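Long-range contact in peroxinectin A (Dictyostelium discoideum, PDB 6ERC), which uses hydrogen peroxide to oxidise phenolic donors, as a secreted haem enzyme of the animal peroxidase family: residues Gly172-Thr177 against Leu226-His231. Residues are numbered along the deposited sequence; the frame is centred on the assembly and turned at random.
Sequences GEMKMT and LLLRDH
The loop between helix 160-166 and strand 177-179 lies against one flank of helix 218-241, where Met-174 packs on Leu-228 and His-231, one helical turn apart, and Met-176 on Leu-228. Met-174 CG stands 3.4 Å from ND1 of His-231, placed obliquely to the ring, and 4.0 Å from CD2 of Leu-228; the methionine crosses each of these side chains at about a right angle. The bend at chi2 brings the sulfur back toward the imidazole of His-231, which it approaches obliquely in a Met-aromatic contact: SD of Met-174 lies 4.7 Å from the centroid of the His-231 ring and 26° off its normal.

The imidazole swings out to the loop because CG lies anti to the backbone N (chi1 175°). At the ring edge His-231 CE1 lies 3.1 Å from Gly-172 O, which sits close to the ring plane. Replacing His-231 by an alanine would probably open a gap beside Met-174 CG and SD and leave the carbonyl of Gly-172 without its ring neighbour. In this animal haem peroxidase fold the contact is away from the haem, on a face where helix 247-275 also closes in: Phe-251 touches Met-174 and Ser-254 touches His-231.

Farther along the loop Met-176 reaches Leu-228 from another side, its CE 3.7 Å from Leu-228 CB and its SD 4.0 Å from Leu-228 CD1. No hydrogen bond joins the two segments themselves, but farther along the same helix Asn-232 OD1 accepts the N-H of Met-174, and Arg-236 forms a salt bridge with Glu-173.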
loop_
_atom_site.group_PDB
_atom_site.type_symbol
_atom_site.label_atom_id
_atom_site.label_comp_id
_atom_site.label_asym_id
_atom_site.label_seq_id
_atom_site.Cartn_x
_atom_site.Cartn_y
_atom_site.Cartn_z
ATOM N N GLY A 172 -5.016 -19.382 -21.465
ATOM C CA GLY A 172 -4.452 -18.968 -20.195
ATOM C C GLY A 172 -4.392 -17.470 -19.995
ATOM O O GLY A 172 -3.545 -16.987 -19.238
ATOM N N GLU A 173 -5.277 -16.722 -20.642
ATOM C CA GLU A 173 -5.222 -15.269 -20.639
ATOM C C GLU A 173 -6.208 -14.682 -19.634
ATOM O O GLU A 173 -7.113 -15.360 -19.139
ATOM C CB GLU A 173 -5.512 -14.721 -22.039
ATOM C CG GLU A 173 -4.511 -15.176 -23.087
ATOM C CD GLU A 173 -4.774 -14.576 -24.456
ATOM O OE1 GLU A 173 -5.075 -13.365 -24.527
ATOM O OE2 GLU A 173 -4.684 -15.318 -25.460
ATOM N N MET A 174 -6.011 -13.400 -19.335
ATOM C CA MET A 174 -6.887 -12.646 -18.451
ATOM C C MET A 174 -7.918 -11.879 -19.270
ATOM O O MET A 174 -7.608 -11.372 -20.351
ATOM C CB MET A 174 -6.087 -11.664 -17.593
ATOM C CG MET A 174 -5.098 -12.313 -16.638
ATOM S SD MET A 174 -5.884 -13.320 -15.366
ATOM C CE MET A 174 -6.691 -12.058 -14.383
ATOM N N LYS A 175 -9.139 -11.790 -18.749
ATOM C CA LYS A 175 -10.158 -10.973 -19.392
ATOM C C LYS A 175 -9.665 -9.537 -19.536
ATOM O O LYS A 175 -8.924 -9.021 -18.697
ATOM C CB LYS A 175 -11.460 -10.991 -18.588
ATOM C CG LYS A 175 -12.200 -12.320 -18.602
ATOM C CD LYS A 175 -13.511 -12.219 -17.825
ATOM C CE LYS A 175 -14.258 -13.543 -17.802
ATOM N NZ LYS A 175 -15.464 -13.486 -16.929
ATOM N N MET A 176 -10.093 -8.889 -20.614
ATOM C CA MET A 176 -9.595 -7.566 -20.950
ATOM C C MET A 176 -10.676 -6.816 -21.712
ATOM O O MET A 176 -11.540 -7.423 -22.351
ATOM C CB MET A 176 -8.315 -7.665 -21.789
ATOM C CG MET A 176 -7.223 -6.671 -21.426
ATOM S SD MET A 176 -6.672 -6.756 -19.709
ATOM C CE MET A 176 -6.106 -8.447 -19.612
ATOM N N THR A 177 -10.623 -5.489 -21.631
ATOM C CA THR A 177 -11.508 -4.618 -22.398
ATOM C C THR A 177 -10.705 -4.046 -23.561
ATOM O O THR A 177 -9.854 -3.172 -23.366
ATOM C CB THR A 177 -12.079 -3.499 -21.525
ATOM O OG1 THR A 177 -12.787 -4.062 -20.413
ATOM C CG2 THR A 177 -13.032 -2.619 -22.328
ATOM N N LEU A 226 -0.835 -2.706 -17.162
ATOM C CA LEU A 226 0.382 -3.120 -17.851
ATOM C C LEU A 226 0.766 -4.547 -17.486
ATOM O O LEU A 226 1.198 -5.320 -18.351
ATOM C CB LEU A 226 1.527 -2.158 -17.535
ATOM C CG LEU A 226 1.334 -0.685 -17.917
ATOM C CD1 LEU A 226 2.649 0.072 -17.776
ATOM C CD2 LEU A 226 0.779 -0.519 -19.325
ATOM N N LEU A 227 0.616 -4.923 -16.215
ATOM C CA LEU A 227 0.955 -6.286 -15.821
ATOM C C LEU A 227 -0.057 -7.289 -16.354
ATOM O O LEU A 227 0.278 -8.465 -16.539
ATOM C CB LEU A 227 1.059 -6.389 -14.300
ATOM C CG LEU A 227 2.221 -5.631 -13.654
ATOM C CD1 LEU A 227 2.243 -5.879 -12.149
ATOM C CD2 LEU A 227 3.559 -6.014 -14.276
ATOM N N LEU A 228 -1.290 -6.850 -16.605
ATOM C CA LEU A 228 -2.246 -7.709 -17.289
ATOM C C LEU A 228 -1.857 -7.891 -18.752
ATOM O O LEU A 228 -1.895 -9.011 -19.277
ATOM C CB LEU A 228 -3.652 -7.122 -17.178
ATOM C CG LEU A 228 -4.328 -7.157 -15.805
ATOM C CD1 LEU A 228 -5.613 -6.346 -15.840
ATOM C CD2 LEU A 228 -4.615 -8.579 -15.363
ATOM N N ARG A 229 -1.477 -6.802 -19.423
ATOM C CA ARG A 229 -0.982 -6.905 -20.791
ATOM C C ARG A 229 0.240 -7.811 -20.855
ATOM O O ARG A 229 0.323 -8.707 -21.704
ATOM C CB ARG A 229 -0.643 -5.517 -21.329
ATOM C CG ARG A 229 -1.840 -4.612 -21.535
ATOM C CD ARG A 229 -1.399 -3.234 -21.992
ATOM N NE ARG A 229 -2.526 -2.334 -22.195
ATOM C CZ ARG A 229 -2.414 -1.072 -22.590
ATOM N NH1 ARG A 229 -1.217 -0.551 -22.827
ATOM N NH2 ARG A 229 -3.499 -0.327 -22.748
ATOM N N ASP A 230 1.203 -7.587 -19.960
ATOM C CA ASP A 230 2.396 -8.423 -19.924
ATOM C C ASP A 230 2.044 -9.876 -19.640
ATOM O O ASP A 230 2.736 -10.786 -20.109
ATOM C CB ASP A 230 3.369 -7.890 -18.871
ATOM C CG ASP A 230 4.803 -8.309 -19.131
ATOM O OD1 ASP A 230 5.290 -8.085 -20.258
ATOM O OD2 ASP A 230 5.452 -8.841 -18.203
ATOM N N HIS A 231 0.974 -10.114 -18.880
ATOM C CA HIS A 231 0.543 -11.482 -18.617
ATOM C C HIS A 231 0.016 -12.141 -19.887
ATOM O O HIS A 231 0.460 -13.231 -20.264
ATOM C CB HIS A 231 -0.526 -11.497 -17.524
ATOM C CG HIS A 231 -1.108 -12.852 -17.274
ATOM N ND1 HIS A 231 -2.141 -13.370 -18.025
ATOM C CD2 HIS A 231 -0.794 -13.802 -16.362
ATOM C CE1 HIS A 231 -2.440 -14.579 -17.584
ATOM N NE2 HIS A 231 -1.639 -14.864 -16.574
#